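Local coordinates for protein putative phosphatase/phosphodiesterase MPN_349 (Mycoplasma pneumoniae M129, PDB 1T71) that binds two ferric ions and probably hydrolyses phosphate esters, perhaps as a 2',3'-cyclic-nucleotide phosphodiesterase, at residues L191-A199 and K255-I263; M206-A217 and F234-N244. All blocks are in the same frame, centred on the assembly; numbering follows the deposited sequence.

Contact 1: residues L191-A199 and K255-I263; sequences LRITPKGSA and KKVIKTEAI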
loop_
_atom_site.group_PDB
_atom_site.type_symbol
_atom_site.label_atom_id
_atom_site.label_comp_id
_atom_site.label_asym_id
_atom_site.label_seq_id
_atom_site.Cartn_x
_atom_site.Cartn_y
_atom_site.Cartn_z
ATOM N N LEU A 191 -6.523 5.136 12.300
ATOM C CA LEU A 191 -6.721 6.338 11.491
ATOM C C LEU A 191 -7.104 7.622 12.213
ATOM O O LEU A 191 -8.037 7.641 13.016
ATOM C CB LEU A 191 -7.767 6.067 10.405
ATOM C CG LEU A 191 -7.558 6.587 8.969
ATOM C CD1 LEU A 191 -8.912 6.948 8.381
ATOM C CD2 LEU A 191 -6.633 7.787 8.925
ATOM N N ARG A 192 -6.384 8.698 11.907
ATOM C CA ARG A 192 -6.685 10.004 12.479
ATOM C C ARG A 192 -5.835 11.110 11.884
ATOM O O ARG A 192 -4.817 10.857 11.225
ATOM C CB ARG A 192 -6.463 10.012 13.998
ATOM C CG ARG A 192 -4.990 10.025 14.412
ATOM C CD ARG A 192 -4.825 10.293 15.909
ATOM N NE ARG A 192 -5.077 11.695 16.241
ATOM C CZ ARG A 192 -5.058 12.190 17.477
ATOM N NH1 ARG A 192 -4.802 11.403 18.520
ATOM N NH2 ARG A 192 -5.289 13.483 17.672
ATOM N N ILE A 193 -6.283 12.341 12.117
ATOM C CA ILE A 193 -5.552 13.526 11.712
ATOM C C ILE A 193 -4.727 13.668 12.990
ATOM O O ILE A 193 -5.287 13.597 14.086
ATOM C CB ILE A 193 -6.491 14.750 11.561
ATOM C CG1 ILE A 193 -7.428 14.542 10.369
ATOM C CG2 ILE A 193 -5.667 16.029 11.404
ATOM C CD1 ILE A 193 -8.375 15.707 10.103
ATOM N N THR A 194 -3.413 13.826 12.870
ATOM C CA THR A 194 -2.561 13.932 14.054
ATOM C C THR A 194 -2.628 15.322 14.682
ATOM O O THR A 194 -3.128 16.264 14.066
ATOM C CB THR A 194 -1.082 13.641 13.716
ATOM O OG1 THR A 194 -0.559 14.713 12.925
ATOM C CG2 THR A 194 -0.947 12.324 12.926
ATOM N N PRO A 195 -2.124 15.465 15.920
ATOM C CA PRO A 195 -2.129 16.757 16.616
ATOM C C PRO A 195 -1.294 17.788 15.864
ATOM O O PRO A 195 -1.360 18.983 16.170
ATOM C CB PRO A 195 -1.514 16.425 17.977
ATOM C CG PRO A 195 -1.902 14.995 18.187
ATOM C CD PRO A 195 -1.661 14.392 16.819
ATOM N N LYS A 196 -0.498 17.315 14.898
ATOM C CA LYS A 196 0.358 18.185 14.086
ATOM C C LYS A 196 -0.227 18.455 12.700
ATOM O O LYS A 196 0.392 19.132 11.887
ATOM C CB LYS A 196 1.751 17.580 13.909
ATOM C CG LYS A 196 2.819 18.103 14.859
ATOM C CD LYS A 196 2.895 17.309 16.136
ATOM C CE LYS A 196 4.157 17.672 16.920
ATOM N NZ LYS A 196 5.396 17.455 16.123
ATOM N N GLY A 197 -1.398 17.901 12.411
ATOM C CA GLY A 197 -2.007 18.165 11.123
ATOM C C GLY A 197 -1.740 17.193 9.994
ATOM O O GLY A 197 -2.021 17.512 8.840
ATOM N N SER A 198 -1.193 16.025 10.307
ATOM C CA SER A 198 -0.943 15.021 9.279
ATOM C C SER A 198 -1.983 13.924 9.409
ATOM O O SER A 198 -2.827 13.950 10.304
ATOM C CB SER A 198 0.442 14.402 9.448
ATOM O OG SER A 198 1.452 15.370 9.275
ATOM N N ALA A 199 -1.928 12.962 8.499
ATOM C CA ALA A 199 -2.833 11.828 8.558
ATOM C C ALA A 199 -1.941 10.627 8.867
ATOM O O ALA A 199 -0.851 10.499 8.305
ATOM C CB ALA A 199 -3.539 11.639 7.227
ATOM N N LYS A 255 -2.023 23.405 3.849
ATOM C CA LYS A 255 -1.435 22.107 3.555
ATOM C C LYS A 255 -1.426 21.178 4.766
ATOM O O LYS A 255 -0.451 20.493 5.052
ATOM C CB LYS A 255 -0.046 22.254 2.901
ATOM C CG LYS A 255 1.076 22.824 3.727
ATOM C CD LYS A 255 2.158 23.366 2.782
ATOM C CE LYS A 255 3.555 23.295 3.389
ATOM N NZ LYS A 255 4.034 21.879 3.534
ATOM N N LYS A 256 -2.558 21.181 5.462
ATOM C CA LYS A 256 -2.797 20.344 6.629
ATOM C C LYS A 256 -3.942 19.423 6.213
ATOM O O LYS A 256 -4.769 19.800 5.375
ATOM C CB LYS A 256 -3.264 21.184 7.824
ATOM C CG LYS A 256 -2.289 22.248 8.276
ATOM C CD LYS A 256 -0.983 21.630 8.736
ATOM C CE LYS A 256 -0.058 22.691 9.303
ATOM N NZ LYS A 256 1.234 22.115 9.759
ATOM N N VAL A 257 -3.990 18.221 6.774
ATOM C CA VAL A 257 -5.075 17.317 6.442
ATOM C C VAL A 257 -6.295 17.853 7.168
ATOM O O VAL A 257 -6.239 18.169 8.356
ATOM C CB VAL A 257 -4.781 15.876 6.897
ATOM C CG1 VAL A 257 -6.022 15.004 6.717
ATOM C CG2 VAL A 257 -3.623 15.317 6.084
ATOM N N ILE A 258 -7.398 17.951 6.445
ATOM C CA ILE A 258 -8.637 18.480 6.992
ATOM C C ILE A 258 -9.665 17.409 7.307
ATOM O O ILE A 258 -10.592 17.645 8.078
ATOM C CB ILE A 258 -9.253 19.502 6.003
ATOM C CG1 ILE A 258 -8.426 20.787 6.017
ATOM C CG2 ILE A 258 -10.702 19.793 6.357
ATOM C CD1 ILE A 258 -8.926 21.830 5.039
ATOM N N LYS A 259 -9.504 16.234 6.715
ATOM C CA LYS A 259 -10.452 15.158 6.948
ATOM C C LYS A 259 -9.901 13.793 6.560
ATOM O O LYS A 259 -9.066 13.682 5.664
ATOM C CB LYS A 259 -11.747 15.450 6.176
ATOM C CG LYS A 259 -12.747 14.305 6.150
ATOM C CD LYS A 259 -14.153 14.777 5.792
ATOM C CE LYS A 259 -14.732 15.667 6.895
ATOM N NZ LYS A 259 -16.203 15.922 6.718
ATOM N N THR A 260 -10.364 12.762 7.262
ATOM C CA THR A 260 -9.959 11.390 6.995
ATOM C C THR A 260 -11.081 10.441 7.371
ATOM O O THR A 260 -11.837 10.696 8.306
ATOM C CB THR A 260 -8.721 10.967 7.807
ATOM O OG1 THR A 260 -9.024 11.036 9.207
ATOM C CG2 THR A 260 -7.539 11.857 7.484
ATOM N N GLU A 261 -11.177 9.341 6.634
ATOM C CA GLU A 261 -12.189 8.329 6.889
ATOM C C GLU A 261 -11.685 6.991 6.365
ATOM O O GLU A 261 -11.141 6.915 5.264
ATOM C CB GLU A 261 -13.496 8.681 6.177
ATOM C CG GLU A 261 -14.666 7.829 6.637
ATOM C CD GLU A 261 -15.874 7.935 5.730
ATOM O OE1 GLU A 261 -16.288 9.066 5.407
ATOM O OE2 GLU A 261 -16.419 6.878 5.347
ATOM N N ALA A 262 -11.859 5.941 7.155
ATOM C CA ALA A 262 -11.431 4.613 6.741
ATOM C C ALA A 262 -12.436 4.044 5.739
ATOM O O ALA A 262 -13.646 4.188 5.916
ATOM C CB ALA A 262 -11.332 3.693 7.953
ATOM N N ILE A 263 -11.933 3.404 4.689
ATOM C CA ILE A 263 -12.795 2.807 3.678
ATOM C C ILE A 263 -12.706 1.290 3.787
ATOM O O ILE A 263 -11.613 0.730 3.714
ATOM C CB ILE A 263 -12.356 3.201 2.259
ATOM C CG1 ILE A 263 -12.372 4.722 2.108
ATOM C CG2 ILE A 263 -13.263 2.525 1.233
ATOM C CD1 ILE A 263 -11.761 5.211 0.803
HETATM O O HOH W 1 -0.014 18.063 7.044
#
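Ile193, Ala199, Val257 and Thr260 form the apolar centre where residues 191-199 meet residues 255-263. Ile193 reaches over with CG1, which lies 3.9 Å from Val257 CG1. Its terminal CD1 runs on to the peptide that joins Ile258 to Lys259, coming 3.5 Å from Ile258 C; these two residues both face Glu249 in a classic beta bulge. The two methyls of Val257 divide the work: with CG1 anti to the backbone N (chi1 172°), that branch faces Ile193, while CG2 packs 3.9 Å from Ala199 CB. Thr260 adds its methyl to the same cluster, CG2 touching both Ile193 CG1 and Ala199 CB.

Toward one end, Leu191 lays its two branches on the strand 259-267. CD2 sits beside the Thr260 side chain, and CD1 presses on the backbone, 3.3 Å from Ala262 N, with Ala262 CB just beyond.

The polar edge lies at the other end, where the type I turn of Thr194 to Gly197 comes down on Lys256 and Val257. Gly197 O accepts a nearly straight hydrogen bond from Val257 N (2.9 Å, 173° at the hydrogen). A water 2.7 Å from Gly197 O also links this carbonyl to Lys255 O. The turn is braced from within, since Thr194 OG1 accepts from Lys196 N, making an ST turn, and from Ser198 N; Asp173 bonds to Thr194 OG1 and, through its carbonyl, to Ser198 OG.

The backbones here share one direct hydrogen bond, and the strands 192-193 and 259-267, which belong to different sheets, are joined chiefly by aliphatic contacts, as expected of layers packed face against face in a calcineurin-like sandwich.

Contact 2: residues M206-A217 and F234-N244; sequences MCGPGFGSVIGA and FEVSKCGAQLN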
loop_
_atom_site.group_PDB
_atom_site.type_symbol
_atom_site.label_atom_id
_atom_site.label_comp_id
_atom_site.label_asym_id
_atom_site.label_seq_id
_atom_site.Cartn_x
_atom_site.Cartn_y
_atom_site.Cartn_z
ATOM N N MET A 206 -5.447 -4.604 3.380
ATOM C CA MET A 206 -5.277 -5.209 2.066
ATOM C C MET A 206 -6.532 -5.192 1.190
ATOM O O MET A 206 -7.662 -5.135 1.688
ATOM C CB MET A 206 -4.813 -6.662 2.265
ATOM C CG MET A 206 -4.917 -7.578 1.056
ATOM S SD MET A 206 -4.587 -9.332 1.453
ATOM C CE MET A 206 -6.020 -9.721 2.434
ATOM N N CYS A 207 -6.319 -5.213 -0.120
ATOM C CA CYS A 207 -7.411 -5.293 -1.084
ATOM C C CYS A 207 -7.153 -6.641 -1.764
ATOM O O CYS A 207 -6.313 -6.745 -2.656
ATOM C CB CYS A 207 -7.340 -4.154 -2.105
ATOM S SG CYS A 207 -7.705 -2.498 -1.438
ATOM N N GLY A 208 -7.844 -7.679 -1.301
ATOM C CA GLY A 208 -7.659 -9.007 -1.862
ATOM C C GLY A 208 -8.623 -10.020 -1.274
ATOM O O GLY A 208 -9.748 -9.657 -0.932
ATOM N N PRO A 209 -8.224 -11.298 -1.147
ATOM C CA PRO A 209 -9.100 -12.332 -0.585
ATOM C C PRO A 209 -9.675 -11.897 0.758
ATOM O O PRO A 209 -9.020 -11.167 1.511
ATOM C CB PRO A 209 -8.171 -13.538 -0.462
ATOM C CG PRO A 209 -7.241 -13.348 -1.622
ATOM C CD PRO A 209 -6.923 -11.874 -1.532
ATOM N N GLY A 210 -10.892 -12.349 1.056
ATOM C CA GLY A 210 -11.537 -11.974 2.304
ATOM C C GLY A 210 -11.495 -12.994 3.430
ATOM O O GLY A 210 -10.525 -13.741 3.582
ATOM N N PHE A 211 -12.559 -13.024 4.231
ATOM C CA PHE A 211 -12.630 -13.948 5.351
ATOM C C PHE A 211 -12.671 -15.385 4.854
ATOM O O PHE A 211 -13.573 -15.779 4.114
ATOM C CB PHE A 211 -13.856 -13.652 6.221
ATOM C CG PHE A 211 -13.754 -14.228 7.605
ATOM C CD1 PHE A 211 -14.025 -15.573 7.837
ATOM C CD2 PHE A 211 -13.332 -13.435 8.671
ATOM C CE1 PHE A 211 -13.875 -16.125 9.110
ATOM C CE2 PHE A 211 -13.181 -13.976 9.946
ATOM C CZ PHE A 211 -13.453 -15.325 10.162
ATOM N N GLY A 212 -11.689 -16.171 5.275
ATOM C CA GLY A 212 -11.617 -17.549 4.831
ATOM C C GLY A 212 -10.236 -17.780 4.256
ATOM O O GLY A 212 -9.910 -18.877 3.802
ATOM N N SER A 213 -9.425 -16.724 4.269
ATOM C CA SER A 213 -8.056 -16.785 3.775
ATOM C C SER A 213 -7.156 -16.294 4.901
ATOM O O SER A 213 -7.636 -15.691 5.863
ATOM C CB SER A 213 -7.877 -15.871 2.560
ATOM O OG SER A 213 -7.607 -14.534 2.956
ATOM N N VAL A 214 -5.860 -16.553 4.792
ATOM C CA VAL A 214 -4.925 -16.095 5.812
ATOM C C VAL A 214 -4.081 -14.981 5.213
ATOM O O VAL A 214 -3.092 -15.238 4.520
ATOM C CB VAL A 214 -3.990 -17.240 6.299
ATOM C CG1 VAL A 214 -2.913 -16.695 7.231
ATOM C CG2 VAL A 214 -4.802 -18.296 7.020
ATOM N N ILE A 215 -4.495 -13.739 5.444
ATOM C CA ILE A 215 -3.725 -12.617 4.934
ATOM C C ILE A 215 -3.631 -12.696 3.405
ATOM O O ILE A 215 -2.709 -12.167 2.799
ATOM C CB ILE A 215 -2.317 -12.638 5.611
ATOM C CG1 ILE A 215 -2.474 -12.272 7.081
ATOM C CG2 ILE A 215 -1.369 -11.669 4.985
ATOM C CD1 ILE A 215 -3.147 -10.934 7.288
ATOM N N GLY A 216 -4.609 -13.362 2.792
ATOM C CA GLY A 216 -4.637 -13.495 1.343
ATOM C C GLY A 216 -4.320 -14.888 0.808
ATOM O O GLY A 216 -4.664 -15.216 -0.332
ATOM N N ALA A 217 -3.671 -15.711 1.626
ATOM C CA ALA A 217 -3.297 -17.063 1.213
ATOM C C ALA A 217 -4.287 -18.140 1.659
ATOM O O ALA A 217 -5.047 -17.952 2.611
ATOM C CB ALA A 217 -1.897 -17.398 1.744
ATOM N N PHE A 234 2.936 -21.627 -1.006
ATOM C CA PHE A 234 1.765 -20.844 -0.627
ATOM C C PHE A 234 0.879 -20.791 -1.872
ATOM O O PHE A 234 1.365 -20.939 -2.994
ATOM C CB PHE A 234 2.153 -19.417 -0.220
ATOM C CG PHE A 234 2.025 -18.411 -1.335
ATOM C CD1 PHE A 234 2.938 -18.391 -2.386
ATOM C CD2 PHE A 234 0.972 -17.500 -1.345
ATOM C CE1 PHE A 234 2.802 -17.476 -3.431
ATOM C CE2 PHE A 234 0.827 -16.582 -2.384
ATOM C CZ PHE A 234 1.744 -16.569 -3.429
ATOM N N GLU A 235 -0.414 -20.565 -1.678
ATOM C CA GLU A 235 -1.343 -20.505 -2.797
ATOM C C GLU A 235 -2.283 -19.319 -2.606
ATOM O O GLU A 235 -2.714 -19.048 -1.486
ATOM C CB GLU A 235 -2.140 -21.805 -2.853
ATOM C CG GLU A 235 -2.886 -22.049 -4.144
ATOM C CD GLU A 235 -3.587 -23.400 -4.147
ATOM O OE1 GLU A 235 -4.641 -23.533 -3.483
ATOM O OE2 GLU A 235 -3.075 -24.335 -4.803
ATOM N N VAL A 236 -2.582 -18.604 -3.686
ATOM C CA VAL A 236 -3.488 -17.462 -3.608
ATOM C C VAL A 236 -4.910 -17.947 -3.310
ATOM O O VAL A 236 -5.389 -18.898 -3.929
ATOM C CB VAL A 236 -3.511 -16.659 -4.932
ATOM C CG1 VAL A 236 -4.568 -15.567 -4.855
ATOM C CG2 VAL A 236 -2.142 -16.051 -5.209
ATOM N N SER A 237 -5.582 -17.293 -2.365
ATOM C CA SER A 237 -6.949 -17.668 -2.001
ATOM C C SER A 237 -7.980 -17.079 -2.963
ATOM O O SER A 237 -7.801 -15.973 -3.476
ATOM C CB SER A 237 -7.267 -17.198 -0.580
ATOM O OG SER A 237 -8.658 -17.256 -0.321
ATOM N N LYS A 238 -9.057 -17.825 -3.201
ATOM C CA LYS A 238 -10.130 -17.378 -4.084
ATOM C C LYS A 238 -11.379 -17.190 -3.233
ATOM O O LYS A 238 -12.485 -17.043 -3.753
ATOM C CB LYS A 238 -10.420 -18.432 -5.157
ATOM C CG LYS A 238 -9.238 -18.788 -6.040
ATOM C CD LYS A 238 -9.509 -20.077 -6.814
ATOM C CE LYS A 238 -8.251 -20.587 -7.504
ATOM N NZ LYS A 238 -8.410 -21.989 -7.989
ATOM N N CYS A 239 -11.191 -17.198 -1.917
ATOM C CA CYS A 239 -12.304 -17.070 -0.988
ATOM C C CYS A 239 -12.705 -15.627 -0.679
ATOM O O CYS A 239 -12.001 -14.911 0.032
ATOM C CB CYS A 239 -11.964 -17.803 0.312
ATOM S SG CYS A 239 -13.380 -18.067 1.396
ATOM N N GLY A 240 -13.843 -15.211 -1.230
ATOM C CA GLY A 240 -14.361 -13.873 -0.995
ATOM C C GLY A 240 -13.415 -12.728 -1.303
ATOM O O GLY A 240 -12.460 -12.892 -2.059
ATOM N N ALA A 241 -13.672 -11.563 -0.715
ATOM C CA ALA A 241 -12.827 -10.403 -0.969
ATOM C C ALA A 241 -13.031 -9.264 0.011
ATOM O O ALA A 241 -14.076 -9.149 0.655
ATOM C CB ALA A 241 -13.061 -9.896 -2.386
ATOM N N GLN A 242 -12.020 -8.410 0.109
ATOM C CA GLN A 242 -12.089 -7.254 0.985
ATOM C C GLN A 242 -11.333 -6.097 0.363
ATOM O O GLN A 242 -10.340 -6.288 -0.348
ATOM C CB GLN A 242 -11.509 -7.577 2.372
ATOM C CG GLN A 242 -10.040 -7.994 2.372
ATOM C CD GLN A 242 -9.530 -8.339 3.759
ATOM O OE1 GLN A 242 -9.524 -7.498 4.659
ATOM N NE2 GLN A 242 -9.101 -9.581 3.941
ATOM N N LEU A 243 -11.826 -4.897 0.628
ATOM C CA LEU A 243 -11.229 -3.671 0.131
ATOM C C LEU A 243 -10.992 -2.796 1.353
ATOM O O LEU A 243 -11.912 -2.564 2.137
ATOM C CB LEU A 243 -12.194 -2.979 -0.837
ATOM C CG LEU A 243 -11.888 -1.592 -1.416
ATOM C CD1 LEU A 243 -11.806 -0.551 -0.319
ATOM C CD2 LEU A 243 -10.604 -1.643 -2.188
ATOM N N ASN A 244 -9.763 -2.316 1.512
ATOM C CA ASN A 244 -9.415 -1.469 2.642
ATOM C C ASN A 244 -8.608 -0.268 2.176
ATOM O O ASN A 244 -7.664 -0.397 1.393
ATOM C CB ASN A 244 -8.615 -2.273 3.662
ATOM C CG ASN A 244 -9.449 -3.340 4.337
ATOM O OD1 ASN A 244 -10.185 -3.058 5.283
ATOM N ND2 ASN A 244 -9.356 -4.572 3.844
HETATM O O HOH W 2 -7.036 -6.296 4.992
#
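Gln242 and Pro209 meet at the compact end of the contact between residues 206-217 and 234-244. The side-chain amide of Gln242 donates through NE2 to Pro209 O (2.9 Å), in the carbonyl plane and on a lone pair, with the oxygen close to the amide plane as well. With CG between the backbone N and the carbonyl carbon (chi1 61°), the chain, extended beyond CG, runs past Pro209 O and brings NE2 to it. Met206 crosses it at about a right angle, CE lying 3.4 Å from Gln242 NE2.

Asn244 holds the strand-like backbone at Met206: its ND2 points straight at Met206 O (2.8 Å), the oxygen lying in the amide plane. A water between Met206 N and Gln242 OE1 ties the same corner. Gly208 and Gln242 make a single antiparallel hydrogen-bonded pair, strong from Gln242 N to Gly208 O and weak in return. Gly210 N then donates to Cys239 O (3.0 Å), and the Gly210 backbone lies close against Ala241.

Farther along, Ser237 packs against both Pro209 and Ser213. Pro209 CG comes 3.3 Å from Ser237 O. Ser213 CB and Ser237 CB are unusually close, at 3.5 Å. Ser237 OG accepts from Cys239 N two residues on, forming an ST turn.

The outer side is looser. Ser237 N still bonds to Gly216 O (3.0 Å), but beyond it Ala217 CB merely approaches the edge of the exposed Phe234 ring, 4.2 Å from Phe234 CD2.

Helix 15-23 covers Cys207, Pro209 and Leu243, while strand 259-267 flanks strand 241-249 and supplies Arg264 to Asn244 OD1. Met206 also touches His185, an iron ligand, which puts this corner beside the metal site; strand 206-207 itself pairs in parallel with strand 12-13.

In the fold
Along the chain, contact 2 is nested inside the loop closed by contact 1: residues 191-199 come first, then 206-217, 234-244 and finally 255-263. Their centres lie 28 Å apart, yet they meet where the antiparallel neighbours 241-249 and 259-267 run side by side, Ile263 CG2 packing 3.7 Å from Leu243 CD1. Both reach the same mixed sheet. Contact 1 joins an outermost strand of that sheet, 259-267, to the edge strand 192-193 of the second six-stranded sheet, away from the annotated sites, whereas contact 2 ties strand 241-249 to the segment passing close to the iron ligands Asp12 and His185. Contact 1 thus joins the two sheets, contact 2 the shared sheet to the metal-site side.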